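Local atomic coordinates of Phikz039 (Pseudomonas phage phikz, PDB entry 3ZBQ), a protein that belongs to the phage tubulins (PhuZ), relatives of tubulin and FtsZ, and holds guanosine-5'-diphosphate in the nucleotide pocket of its N-terminal region. Residues A83-I88 with P114-H119; S244-P249 with T263-P268. One frame throughout, in Å; residues are numbered along the deposited sequence.

Contact 1: residues A83-I88 with P114-H119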
loop_
_atom_site.group_PDB
_atom_site.type_symbol
_atom_site.label_atom_id
_atom_site.label_comp_id
_atom_site.label_asym_id
_atom_site.label_seq_id
_atom_site.Cartn_x
_atom_site.Cartn_y
_atom_site.Cartn_z
ATOM N N ALA A 83 10.927 2.642 15.733
ATOM C CA ALA A 83 11.003 2.029 17.063
ATOM C C ALA A 83 9.627 1.799 17.700
ATOM O O ALA A 83 9.505 1.044 18.666
ATOM C CB ALA A 83 11.892 2.857 17.987
ATOM N N HIS A 84 8.592 2.438 17.158
ATOM C CA HIS A 84 7.245 2.327 17.727
ATOM C C HIS A 84 6.441 1.167 17.149
ATOM O O HIS A 84 5.384 0.822 17.670
ATOM C CB HIS A 84 6.463 3.609 17.495
ATOM C CG HIS A 84 7.080 4.818 18.127
ATOM N ND1 HIS A 84 6.666 5.311 19.345
ATOM C CD2 HIS A 84 8.057 5.650 17.695
ATOM C CE1 HIS A 84 7.365 6.395 19.639
ATOM N NE2 HIS A 84 8.222 6.615 18.660
ATOM N N ILE A 85 6.928 0.588 16.058
ATOM C CA ILE A 85 6.171 -0.444 15.339
ATOM C C ILE A 85 5.760 -1.677 16.175
ATOM O O ILE A 85 4.606 -2.106 16.099
ATOM C CB ILE A 85 6.874 -0.874 14.023
ATOM C CG1 ILE A 85 6.968 0.311 13.056
ATOM C CG2 ILE A 85 6.129 -2.038 13.375
ATOM C CD1 ILE A 85 5.608 0.829 12.583
ATOM N N PRO A 86 6.691 -2.251 16.967
ATOM C CA PRO A 86 6.265 -3.377 17.808
ATOM C C PRO A 86 5.113 -3.014 18.751
ATOM O O PRO A 86 4.163 -3.784 18.890
ATOM C CB PRO A 86 7.526 -3.698 18.609
ATOM C CG PRO A 86 8.643 -3.285 17.718
ATOM C CD PRO A 86 8.146 -2.024 17.065
ATOM N N ALA A 87 5.181 -1.848 19.380
ATOM C CA ALA A 87 4.126 -1.457 20.302
ATOM C C ALA A 87 2.798 -1.326 19.565
ATOM O O ALA A 87 1.754 -1.779 20.044
ATOM C CB ALA A 87 4.482 -0.144 20.984
ATOM N N ILE A 88 2.848 -0.699 18.395
ATOM C CA ILE A 88 1.650 -0.456 17.605
ATOM C C ILE A 88 1.044 -1.795 17.188
ATOM O O ILE A 88 -0.173 -1.987 17.247
ATOM C CB ILE A 88 1.975 0.419 16.390
ATOM C CG1 ILE A 88 2.277 1.841 16.876
ATOM C CG2 ILE A 88 0.817 0.437 15.399
ATOM C CD1 ILE A 88 2.867 2.761 15.819
ATOM N N PRO A 114 4.771 0.032 5.209
ATOM C CA PRO A 114 5.725 -1.047 4.935
ATOM C C PRO A 114 6.400 -1.589 6.195
ATOM O O PRO A 114 6.716 -2.778 6.239
ATOM C CB PRO A 114 6.741 -0.383 4.008
ATOM C CG PRO A 114 5.935 0.666 3.278
ATOM C CD PRO A 114 4.989 1.203 4.337
ATOM N N SER A 115 6.611 -0.749 7.206
ATOM C CA SER A 115 7.168 -1.250 8.464
ATOM C C SER A 115 6.221 -2.211 9.159
ATOM O O SER A 115 6.662 -3.211 9.732
ATOM C CB SER A 115 7.541 -0.113 9.412
ATOM O OG SER A 115 8.520 0.715 8.823
ATOM N N LEU A 116 4.923 -1.913 9.119
ATOM C CA LEU A 116 3.933 -2.826 9.677
ATOM C C LEU A 116 3.890 -4.118 8.874
ATOM O O LEU A 116 3.827 -5.196 9.455
ATOM C CB LEU A 116 2.539 -2.197 9.747
ATOM C CG LEU A 116 2.312 -1.206 10.891
ATOM C CD1 LEU A 116 1.076 -0.338 10.627
ATOM C CD2 LEU A 116 2.169 -1.929 12.222
ATOM N N VAL A 117 3.939 -4.016 7.547
ATOM C CA VAL A 117 3.935 -5.220 6.705
ATOM C C VAL A 117 5.119 -6.108 7.054
ATOM O O VAL A 117 4.982 -7.332 7.198
ATOM C CB VAL A 117 3.998 -4.870 5.209
ATOM C CG1 VAL A 117 4.090 -6.152 4.372
ATOM C CG2 VAL A 117 2.773 -4.088 4.808
ATOM N N SER A 118 6.283 -5.488 7.205
ATOM C CA SER A 118 7.493 -6.229 7.535
ATOM C C SER A 118 7.359 -6.940 8.878
ATOM O O SER A 118 7.656 -8.133 8.995
ATOM C CB SER A 118 8.710 -5.306 7.556
ATOM O OG SER A 118 9.888 -6.067 7.750
ATOM N N HIS A 119 6.898 -6.205 9.882
ATOM C CA HIS A 119 6.724 -6.767 11.217
ATOM C C HIS A 119 5.715 -7.904 11.179
ATOM O O HIS A 119 5.963 -8.978 11.723
ATOM C CB HIS A 119 6.249 -5.699 12.200
ATOM C CG HIS A 119 6.124 -6.193 13.605
ATOM N ND1 HIS A 119 7.140 -6.068 14.527
ATOM C CD2 HIS A 119 5.114 -6.837 14.238
ATOM C CE1 HIS A 119 6.756 -6.601 15.675
ATOM N NE2 HIS A 119 5.533 -7.075 15.526
#

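Contact 2: residues S244-P249 with T263-P268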
loop_
_atom_site.group_PDB
_atom_site.type_symbol
_atom_site.label_atom_id
_atom_site.label_comp_id
_atom_site.label_asym_id
_atom_site.label_seq_id
_atom_site.Cartn_x
_atom_site.Cartn_y
_atom_site.Cartn_z
ATOM N N SER A 244 -10.291 -17.387 -6.467
ATOM C CA SER A 244 -11.512 -17.060 -7.192
ATOM C C SER A 244 -12.759 -17.326 -6.350
ATOM O O SER A 244 -12.839 -18.334 -5.648
ATOM C CB SER A 244 -11.588 -17.855 -8.499
ATOM O OG SER A 244 -10.492 -17.577 -9.353
ATOM N N LEU A 245 -13.729 -16.417 -6.433
ATOM C CA LEU A 245 -15.046 -16.626 -5.836
ATOM C C LEU A 245 -16.112 -16.732 -6.918
ATOM O O LEU A 245 -16.142 -15.915 -7.833
ATOM C CB LEU A 245 -15.401 -15.468 -4.909
ATOM C CG LEU A 245 -14.584 -15.366 -3.626
ATOM C CD1 LEU A 245 -14.982 -14.124 -2.823
ATOM C CD2 LEU A 245 -14.806 -16.612 -2.801
ATOM N N TYR A 246 -16.981 -17.735 -6.804
ATOM C CA TYR A 246 -18.122 -17.880 -7.706
ATOM C C TYR A 246 -19.405 -17.955 -6.884
ATOM O O TYR A 246 -19.413 -18.546 -5.802
ATOM C CB TYR A 246 -17.985 -19.161 -8.533
ATOM C CG TYR A 246 -16.690 -19.257 -9.301
ATOM C CD1 TYR A 246 -15.546 -19.789 -8.706
ATOM C CD2 TYR A 246 -16.608 -18.822 -10.617
ATOM C CE1 TYR A 246 -14.354 -19.877 -9.403
ATOM C CE2 TYR A 246 -15.424 -18.909 -11.324
ATOM C CZ TYR A 246 -14.300 -19.433 -10.710
ATOM O OH TYR A 246 -13.122 -19.518 -11.413
ATOM N N THR A 247 -20.485 -17.352 -7.378
ATOM C CA THR A 247 -21.786 -17.548 -6.741
ATOM C C THR A 247 -22.434 -18.804 -7.308
ATOM O O THR A 247 -23.330 -19.381 -6.695
ATOM C CB THR A 247 -22.721 -16.358 -6.920
ATOM O OG1 THR A 247 -22.646 -15.881 -8.272
ATOM C CG2 THR A 247 -22.347 -15.229 -5.944
ATOM N N ASP A 248 -21.979 -19.212 -8.490
ATOM C CA ASP A 248 -22.414 -20.476 -9.089
ATOM C C ASP A 248 -21.230 -21.439 -9.202
ATOM O O ASP A 248 -20.324 -21.230 -10.019
ATOM C CB ASP A 248 -23.024 -20.225 -10.469
ATOM C CG ASP A 248 -23.592 -21.493 -11.107
ATOM O OD1 ASP A 248 -23.429 -22.602 -10.544
ATOM O OD2 ASP A 248 -24.206 -21.367 -12.182
ATOM N N PRO A 249 -21.238 -22.499 -8.380
ATOM C CA PRO A 249 -20.146 -23.477 -8.305
ATOM C C PRO A 249 -19.871 -24.128 -9.652
ATOM O O PRO A 249 -18.729 -24.519 -9.920
ATOM C CB PRO A 249 -20.680 -24.519 -7.319
ATOM C CG PRO A 249 -21.619 -23.740 -6.441
ATOM C CD PRO A 249 -22.283 -22.764 -7.373
ATOM N N THR A 263 -10.319 -21.697 -4.694
ATOM C CA THR A 263 -11.648 -21.180 -5.022
ATOM C C THR A 263 -12.596 -21.227 -3.831
ATOM O O THR A 263 -12.458 -22.082 -2.950
ATOM C CB THR A 263 -12.300 -21.934 -6.210
ATOM O OG1 THR A 263 -12.694 -23.249 -5.796
ATOM C CG2 THR A 263 -11.339 -22.032 -7.370
ATOM N N GLY A 264 -13.560 -20.313 -3.812
ATOM C CA GLY A 264 -14.602 -20.335 -2.797
ATOM C C GLY A 264 -15.964 -20.155 -3.436
ATOM O O GLY A 264 -16.066 -19.538 -4.500
ATOM N N TYR A 265 -17.007 -20.680 -2.798
ATOM C CA TYR A 265 -18.358 -20.552 -3.331
ATOM C C TYR A 265 -19.174 -19.606 -2.466
ATOM O O TYR A 265 -19.524 -19.935 -1.327
ATOM C CB TYR A 265 -19.018 -21.929 -3.454
ATOM C CG TYR A 265 -18.210 -22.855 -4.334
ATOM C CD1 TYR A 265 -17.722 -22.414 -5.558
ATOM C CD2 TYR A 265 -17.904 -24.147 -3.931
ATOM C CE1 TYR A 265 -16.968 -23.233 -6.368
ATOM C CE2 TYR A 265 -17.146 -24.980 -4.736
ATOM C CZ TYR A 265 -16.685 -24.515 -5.956
ATOM O OH TYR A 265 -15.935 -25.326 -6.772
ATOM N N ALA A 266 -19.438 -18.415 -3.007
ATOM C CA ALA A 266 -20.150 -17.370 -2.286
ATOM C C ALA A 266 -21.655 -17.587 -2.378
ATOM O O ALA A 266 -22.166 -18.022 -3.409
ATOM C CB ALA A 266 -19.782 -16.001 -2.841
ATOM N N ASP A 267 -22.351 -17.272 -1.292
ATOM C CA ASP A 267 -23.805 -17.418 -1.208
ATOM C C ASP A 267 -24.513 -16.615 -2.303
ATOM O O ASP A 267 -24.539 -15.392 -2.257
ATOM C CB ASP A 267 -24.261 -16.961 0.178
ATOM C CG ASP A 267 -25.762 -17.083 0.385
ATOM O OD1 ASP A 267 -26.428 -17.758 -0.419
ATOM O OD2 ASP A 267 -26.270 -16.504 1.368
ATOM N N PRO A 268 -25.110 -17.305 -3.291
ATOM C CA PRO A 268 -25.726 -16.591 -4.419
ATOM C C PRO A 268 -26.980 -15.837 -3.999
ATOM O O PRO A 268 -27.457 -14.955 -4.717
ATOM C CB PRO A 268 -26.094 -17.724 -5.390
ATOM C CG PRO A 268 -26.310 -18.906 -4.509
ATOM C CD PRO A 268 -25.294 -18.765 -3.398
HETATM O O HOH W 1 -22.262 -20.564 -4.434
#

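Contact 1: residues A83-I88 with P114-H119
Ile85 and His119 meet because each sends a group anti to its own backbone N: in Ile85 this is the methyl CG2, with CG1 set beside the N (chi1 -63°), and in His119 it is the ring carbon CG (chi1 -177°). The two side chains slide past each other in opposite directions, and Ile85 CG2 comes to 3.8 Å from His119 CB. The other branch of Ile85 lies against Ser115, with CG1 3.7 Å from Ser115 CB and the terminal CD1 beside that same carbon. Ile85 thus spans one turn of helix 109-122, touching Ser115 and His119, while CG2 also reaches Leu116 CD2 at 4.1 Å. This leucine methyl is shared, since Ile88 CG2 approaches it at 4.2 Å from the next turn of helix 85-91, the Ile88 and Leu116 side chains crossing at about a right angle. Toward the exposed side, the His119 imidazole extends to Pro86, where CE1 stands 3.9 Å from Pro86 CA, with Pro86 CB a little farther off.

The hydroxyl of Ser115 takes no part in the grip: OG is hydrogen-bonded to Thr111 O one turn earlier in its own helix, and it is CB that meets the isoleucine. Elsewhere on helix 109-122, Val117 packs on strands 97-103 and 127-133, and Ser118 on helix 138-158, so the helix joins its neighbour 85-91 to the central sheet of the tubulin-like fold. Chemically, the junction is a small van der Waals interface burying 267 Å², in which buried aliphatic branches give way to a histidine and a proline at the margin; it probably rests on close fit and burial of apolar surface, its closest contacts being between carbon atoms.

Contact 2: residues S244-P249 with T263-P268
Ser244-Tyr246 and Thr263-Tyr265 run as parallel strands whose axes approach to 4.7 Å at 22° between their directions. Their ladder alternates as a parallel pair should: Gly264 N donates to Ser244 O (2.8 Å), Tyr246 N to Gly264 O (3.1 Å), and Ala266 N to Tyr246 O (2.8 Å). Between these bonds, the CA-H groups of Thr263, Leu245 and Tyr265 point at the same three carbonyl oxygens.

On one face, Leu245 CD2 settles 3.7 Å from Gly264 CA, a close approach permitted by the lack of a side chain at Gly264; the leucine also packs on Ile191 and Leu192 of helix 175-192. Ser244, Tyr246, Thr263 and Tyr265 project to the other face. There Thr263 CG2 meets the edge of the Tyr246 ring near its plane, 4.2 Å from CE1. With CG beside its backbone N and anti to its carbonyl carbon (chi1 -58°), Tyr265 places its ring against Pro249, whose CB lies over the ring centre, 4.0 Å from the centroid and 9° off the normal, a CH-pi contact. The Tyr265 and Thr263 hydroxyls both hydrogen-bond to Asp252 OD2, tying this face to a residue three positions beyond Pro249.

Beyond the strands, Pro268 packs on Thr247, its CB 3.5 Å from Thr247 O. A water donates to both Thr247 O and Ala266 O, bridging the backbones where direct pairing has ended. The contact therefore grades from regular amide pairing to a water link and proline packing, so that the strand ends of this C-terminal domain are finished by a mixture of solvent-mediated bonding and CH-pi contact.

Contact 1 precedes contact 2 along the chain, and their centres lie 35 Å apart, with nearest atoms about 21 Å from each other. They share no helix or strand; contact 2 lies within the mixed sheet, whereas contact 1 is made by helices beside it. Contact 1 joins helices 85-91 and 109-122, which come before and after strand 97-103 in the nucleotide-binding part; the side chain of Leu116 is about 12 Å from the bound GDP. Contact 2 pairs strands 239-246 and 260-265 in the C-terminal domain, the latter being one of the two outermost strands within this chain. The separation is consistent with the two-domain architecture of tubulin-like proteins.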